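Local atomic coordinates of imelysin (Bacteroides ovatus ATCC 8483, PDB entry 3OYV), a protein that is an imelysin-like outer membrane protein that probably takes part in bacterial iron uptake. Residues Thr37-Leu42 with Pro300-Trp305; Thr277-Trp282 with Arg342-Leu347. All coordinates share one frame; numbering follows the deposited sequence. Where two conformers were deposited one is given.

Interaction 1 (Thr37-Leu42 with Pro300-Trp305); sequences TDATNL and PNMDSW
Met302, near the end of the short helix 298-303, reaches to the long helix 21-47 of this mostly helical protein and lies against Asp38, Ala39 and Leu42. It is a selenomethionine, deposited in two conformers, and the contacts given are those of one. Its chain runs past Asp38 in the opposite direction, with CG 3.6 Å from Asp38 CB. Met302 CG stands anti to its carbonyl carbon, and a bend at chi3 (70°) brings CE to Ala39, 4.0 Å from the Ala39 CB atom. Met302 SE, the selenium, lies 4.1 Å from Leu42 CD2. A long, flexible, apolar side chain suits this place, where small Ala39 permits close approach; Leu245 of helix 223-261 touches both Met302 and Ala39.

The polar side of the contact is carried by Asp38 and Asn301 through two waters, with no direct hydrogen bond between the segments. One water donates to Asp38 OD2 at 2.7 Å and also to Asn301 O. The other donates to Asp38 OD1 and accepts from Asn301 ND2, which lies 2.8 Å from the water oxygen. Arg342 makes a second bridge, with a salt bridge to Asp38 OD2 and a hydrogen bond to Asn301 O, and so gives the buried carboxylate a counter-charge. The whole is a buried helix-helix contact of a mainly helical fold, apolar on one side and water-bridged on the other.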
loop_
_atom_site.group_PDB
_atom_site.type_symbol
_atom_site.label_atom_id
_atom_site.label_comp_id
_atom_site.label_asym_id
_atom_site.label_seq_id
_atom_site.Cartn_x
_atom_site.Cartn_y
_atom_site.Cartn_z
ATOM N N THR A 37 -1.081 10.145 12.185
ATOM C CA THR A 37 0.048 9.949 13.079
ATOM C C THR A 37 1.034 8.947 12.488
ATOM O O THR A 37 2.229 9.210 12.470
ATOM C CB THR A 37 -0.457 9.496 14.452
ATOM O OG1 THR A 37 -1.210 10.575 15.039
ATOM C CG2 THR A 37 0.710 9.111 15.365
ATOM N N ASP A 38 0.530 7.812 12.034
ATOM C CA ASP A 38 1.387 6.747 11.491
ATOM C C ASP A 38 2.167 7.233 10.264
ATOM O O ASP A 38 3.366 6.988 10.156
ATOM C CB ASP A 38 0.553 5.511 11.159
ATOM C CG ASP A 38 0.160 4.714 12.379
ATOM O OD1 ASP A 38 0.869 4.840 13.384
ATOM O OD2 ASP A 38 -0.847 3.958 12.324
ATOM N N ALA A 39 1.492 7.873 9.301
ATOM C CA ALA A 39 2.188 8.364 8.095
ATOM C C ALA A 39 3.239 9.418 8.458
ATOM O O ALA A 39 4.300 9.476 7.817
ATOM C CB ALA A 39 1.214 8.866 7.062
ATOM N N THR A 40 2.930 10.294 9.418
ATOM C CA THR A 40 3.892 11.316 9.840
ATOM C C THR A 40 5.125 10.671 10.462
ATOM O O THR A 40 6.263 11.033 10.140
ATOM C CB THR A 40 3.224 12.333 10.774
ATOM O OG1 THR A 40 2.160 12.970 10.069
ATOM C CG2 THR A 40 4.249 13.335 11.281
ATOM N N ASN A 41 4.896 9.677 11.313
ATOM C CA ASN A 41 6.013 9.026 11.973
ATOM C C ASN A 41 6.849 8.218 10.977
ATOM O O ASN A 41 8.061 8.214 11.095
ATOM C CB ASN A 41 5.543 8.140 13.105
ATOM C CG ASN A 41 4.978 8.949 14.269
ATOM O OD1 ASN A 41 5.248 10.165 14.400
ATOM N ND2 ASN A 41 4.167 8.297 15.085
ATOM N N LEU A 42 6.184 7.581 10.018
ATOM C CA LEU A 42 6.900 6.816 8.955
ATOM C C LEU A 42 7.811 7.750 8.135
ATOM O O LEU A 42 8.989 7.478 7.913
ATOM C CB LEU A 42 5.870 6.149 8.051
ATOM C CG LEU A 42 6.404 5.345 6.858
ATOM C CD1 LEU A 42 7.497 4.330 7.268
ATOM C CD2 LEU A 42 5.215 4.652 6.222
ATOM N N PRO A 300 0.708 -3.267 9.620
ATOM C CA PRO A 300 -0.640 -3.672 10.000
ATOM C C PRO A 300 -1.463 -2.607 10.752
ATOM O O PRO A 300 -2.703 -2.666 10.748
ATOM C CB PRO A 300 -0.417 -4.946 10.848
ATOM C CG PRO A 300 0.985 -4.932 11.224
ATOM C CD PRO A 300 1.725 -4.212 10.121
ATOM N N ASN A 301 -0.784 -1.642 11.346
ATOM C CA ASN A 301 -1.503 -0.496 11.935
ATOM C C ASN A 301 -2.069 0.461 10.891
ATOM O O ASN A 301 -3.017 1.185 11.179
ATOM C CB ASN A 301 -0.583 0.251 12.901
ATOM C CG ASN A 301 -0.622 -0.311 14.286
ATOM O OD1 ASN A 301 -1.406 -1.192 14.576
ATOM N ND2 ASN A 301 0.234 0.213 15.173
HETATM N N MSE A 302 -1.483 0.446 9.709
HETATM C CA MSE A 302 -1.909 1.327 8.621
HETATM C C MSE A 302 -2.809 0.670 7.584
HETATM O O MSE A 302 -3.548 1.360 6.873
HETATM C CB MSE A 302 -0.682 1.894 7.950
HETATM C CG MSE A 302 0.084 2.788 8.904
HETATM SE SE MSE A 302 1.632 3.646 8.044
HETATM C CE MSE A 302 0.793 4.877 6.880
ATOM N N ASP A 303 -2.727 -0.659 7.461
ATOM C CA ASP A 303 -3.269 -1.305 6.269
ATOM C C ASP A 303 -3.663 -2.761 6.445
ATOM O O ASP A 303 -3.483 -3.556 5.538
ATOM C CB ASP A 303 -2.235 -1.204 5.132
ATOM C CG ASP A 303 -2.833 -1.451 3.751
ATOM O OD1 ASP A 303 -3.971 -0.997 3.477
ATOM O OD2 ASP A 303 -2.123 -2.086 2.934
ATOM N N SER A 304 -4.243 -3.133 7.586
ATOM C CA SER A 304 -4.654 -4.505 7.738
ATOM C C SER A 304 -5.778 -4.857 6.806
ATOM O O SER A 304 -6.659 -4.041 6.520
ATOM C CB SER A 304 -5.123 -4.820 9.170
ATOM O OG SER A 304 -4.034 -4.905 10.056
ATOM N N TRP A 305 -5.759 -6.110 6.366
ATOM C CA TRP A 305 -6.846 -6.713 5.603
ATOM C C TRP A 305 -6.711 -8.222 5.777
ATOM O O TRP A 305 -5.623 -8.737 5.608
ATOM C CB TRP A 305 -6.799 -6.335 4.113
ATOM C CG TRP A 305 -7.947 -6.934 3.384
ATOM C CD1 TRP A 305 -7.952 -8.086 2.657
ATOM C CD2 TRP A 305 -9.294 -6.484 3.424
ATOM N NE1 TRP A 305 -9.196 -8.339 2.189
ATOM C CE2 TRP A 305 -10.049 -7.369 2.646
ATOM C CE3 TRP A 305 -9.930 -5.383 4.000
ATOM C CZ2 TRP A 305 -11.409 -7.213 2.452
ATOM C CZ3 TRP A 305 -11.277 -5.224 3.816
ATOM C CH2 TRP A 305 -12.015 -6.123 3.042
HETATM O O HOH W 1 -3.231 3.927 11.121
HETATM O O HOH W 2 1.677 2.587 14.874
#

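Interaction 2 (Thr277-Trp282 with Arg342-Leu347); sequences TAREPW and RGFHTL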
loop_
_atom_site.group_PDB
_atom_site.type_symbol
_atom_site.label_atom_id
_atom_site.label_comp_id
_atom_site.label_asym_id
_atom_site.label_seq_id
_atom_site.Cartn_x
_atom_site.Cartn_y
_atom_site.Cartn_z
ATOM N N THR A 277 -6.843 9.496 -3.100
ATOM C CA THR A 277 -5.639 10.326 -3.262
ATOM C C THR A 277 -4.547 9.851 -2.320
ATOM O O THR A 277 -3.374 9.717 -2.720
ATOM C CB THR A 277 -5.986 11.810 -3.065
ATOM O OG1 THR A 277 -6.887 12.183 -4.110
ATOM C CG2 THR A 277 -4.739 12.700 -3.040
ATOM N N ALA A 278 -4.904 9.606 -1.063
ATOM C CA ALA A 278 -3.941 9.156 -0.053
ATOM C C ALA A 278 -3.477 7.702 -0.322
ATOM O O ALA A 278 -2.341 7.349 -0.062
ATOM C CB ALA A 278 -4.516 9.308 1.390
ATOM N N ARG A 279 -4.372 6.887 -0.857
ATOM C CA ARG A 279 -4.036 5.502 -1.171
ATOM C C ARG A 279 -2.950 5.378 -2.217
ATOM O O ARG A 279 -2.202 4.415 -2.194
ATOM C CB ARG A 279 -5.273 4.741 -1.612
ATOM C CG ARG A 279 -6.181 4.321 -0.450
ATOM C CD ARG A 279 -5.528 3.288 0.447
ATOM N NE ARG A 279 -5.243 2.047 -0.257
ATOM C CZ ARG A 279 -4.840 0.929 0.321
ATOM N NH1 ARG A 279 -4.582 0.895 1.615
ATOM N NH2 ARG A 279 -4.683 -0.174 -0.396
ATOM N N GLU A 280 -2.868 6.332 -3.138
ATOM C CA GLU A 280 -1.921 6.175 -4.238
ATOM C C GLU A 280 -0.460 6.072 -3.790
ATOM O O GLU A 280 0.197 5.099 -4.162
ATOM C CB GLU A 280 -2.102 7.261 -5.278
ATOM C CG GLU A 280 -1.302 6.947 -6.542
ATOM C CD GLU A 280 -1.568 7.917 -7.657
ATOM O OE1 GLU A 280 -2.251 8.932 -7.409
ATOM O OE2 GLU A 280 -1.087 7.650 -8.776
ATOM N N PRO A 281 0.058 7.027 -2.976
ATOM C CA PRO A 281 1.430 6.849 -2.540
ATOM C C PRO A 281 1.587 5.621 -1.636
ATOM O O PRO A 281 2.639 4.953 -1.684
ATOM C CB PRO A 281 1.751 8.153 -1.810
ATOM C CG PRO A 281 0.415 8.698 -1.436
ATOM C CD PRO A 281 -0.468 8.340 -2.551
ATOM N N TRP A 282 0.570 5.286 -0.841
ATOM C CA TRP A 282 0.649 4.064 -0.038
ATOM C C TRP A 282 0.832 2.826 -0.925
ATOM O O TRP A 282 1.755 2.034 -0.765
ATOM C CB TRP A 282 -0.601 3.853 0.830
ATOM C CG TRP A 282 -0.503 2.528 1.517
ATOM C CD1 TRP A 282 -1.153 1.388 1.170
ATOM C CD2 TRP A 282 0.364 2.194 2.612
ATOM N NE1 TRP A 282 -0.750 0.362 1.981
ATOM C CE2 TRP A 282 0.195 0.816 2.865
ATOM C CE3 TRP A 282 1.298 2.896 3.364
ATOM C CZ2 TRP A 282 0.882 0.160 3.880
ATOM C CZ3 TRP A 282 1.959 2.242 4.387
ATOM C CH2 TRP A 282 1.769 0.886 4.617
ATOM N N ARG A 342 -8.672 -0.682 12.354
ATOM C CA ARG A 342 -8.099 0.621 12.001
ATOM C C ARG A 342 -7.552 0.548 10.561
ATOM O O ARG A 342 -7.832 -0.405 9.808
ATOM C CB ARG A 342 -7.014 1.031 13.002
ATOM C CG ARG A 342 -5.811 0.127 12.964
ATOM C CD ARG A 342 -4.891 0.388 14.125
ATOM N NE ARG A 342 -3.955 1.510 13.978
ATOM C CZ ARG A 342 -3.251 2.071 14.959
ATOM N NH1 ARG A 342 -3.454 1.763 16.252
ATOM N NH2 ARG A 342 -2.358 2.984 14.673
ATOM N N GLY A 343 -6.787 1.564 10.209
ATOM C CA GLY A 343 -6.104 1.603 8.944
ATOM C C GLY A 343 -6.953 2.027 7.780
ATOM O O GLY A 343 -8.163 2.275 7.894
ATOM N N PHE A 344 -6.301 2.043 6.612
ATOM C CA PHE A 344 -6.955 2.491 5.400
ATOM C C PHE A 344 -8.275 1.766 5.104
ATOM O O PHE A 344 -9.222 2.367 4.619
ATOM C CB PHE A 344 -6.035 2.328 4.205
ATOM C CG PHE A 344 -5.017 3.434 4.020
ATOM C CD1 PHE A 344 -5.455 4.700 3.670
ATOM C CD2 PHE A 344 -3.645 3.189 4.128
ATOM C CE1 PHE A 344 -4.563 5.686 3.420
ATOM C CE2 PHE A 344 -2.728 4.198 3.872
ATOM C CZ PHE A 344 -3.198 5.470 3.549
ATOM N N HIS A 345 -8.308 0.444 5.322
ATOM C CA HIS A 345 -9.482 -0.293 4.946
ATOM C C HIS A 345 -10.661 -0.110 5.911
ATOM O O HIS A 345 -11.798 -0.261 5.522
ATOM C CB HIS A 345 -9.156 -1.747 4.689
ATOM C CG HIS A 345 -8.226 -1.914 3.537
ATOM N ND1 HIS A 345 -8.565 -1.545 2.247
ATOM C CD2 HIS A 345 -6.970 -2.397 3.480
ATOM C CE1 HIS A 345 -7.540 -1.797 1.448
ATOM N NE2 HIS A 345 -6.553 -2.291 2.179
ATOM N N THR A 346 -10.380 0.224 7.156
ATOM C CA THR A 346 -11.450 0.609 8.087
ATOM C C THR A 346 -12.050 1.938 7.669
ATOM O O THR A 346 -13.262 2.083 7.636
ATOM C CB THR A 346 -10.972 0.630 9.558
ATOM O OG1 THR A 346 -10.619 -0.698 9.931
ATOM C CG2 THR A 346 -12.111 1.101 10.449
ATOM N N LEU A 347 -11.207 2.909 7.318
ATOM C CA LEU A 347 -11.763 4.153 6.789
ATOM C C LEU A 347 -12.524 3.918 5.509
ATOM O O LEU A 347 -13.566 4.508 5.305
ATOM C CB LEU A 347 -10.661 5.160 6.613
ATOM C CG LEU A 347 -11.079 6.598 6.465
ATOM C CD1 LEU A 347 -12.125 7.040 7.493
ATOM C CD2 LEU A 347 -9.776 7.469 6.561
#
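Phe344 is set between Arg279, Ala278 and Trp282, where helix 265-283 and helix 343-351 pass nearly antiparallel at -158°, their local axes 11.7 Å apart.

The CH-pi contact comes from Arg279: its CD sits over a face of the Phe344 ring, 3.8 Å from the centroid. Bends at chi2 and chi3 place CD and NE; Arg279 NH1 lies 3.3 Å from Phe344 CB.

Apolar and aromatic contacts take other parts of the ring. Ala278 CB meets its edge, 4.2 Å from CE1, a small residue facing a large one. Phe344 CE2 lies over a face of the Trp282 indole, 3.6 Å from Trp282 CG, with the two ring planes tilted by 45°.

On the polar side, His345 CE1 lies over one face of the Arg279 guanidinium, 3.8 Å from NH2. Arg279 is held by salt bridges to Asp303 and Glu283, while His345 ND1 is hydrogen-bonded to Glu348. Thr346 OG1 donates to Arg342 O, and Gly343, between them in sequence, has a positive phi, which a residue without a side chain takes up readily. Gly343, His345 and Glu348 make up the GxHxxE signature of the imelysin-like family.

In the fold
The two contacts have centres 9 Å apart and touch through Met302 and Asp303. Asp303, next to Met302 of interaction 1, places OD1 2.7 Å from Arg279 NH1 of interaction 2 in a salt bridge, and Met302 O is 2.8 Å from Phe344 N in a probable hydrogen bond. Arg342, two residues before Phe344, carries the link on to helix 21-47. Short helix 298-303 is thus held between that long helix and the two helices of interaction 2. On the polar side, an unidentified ligand atom is hydrogen-bonded by both Arg279 NH2 and His345 NE2, and a glycerol by Asp303 OD2, both probably from the crystallisation liquor, consistent with a pocket beside the GxHxxE motif.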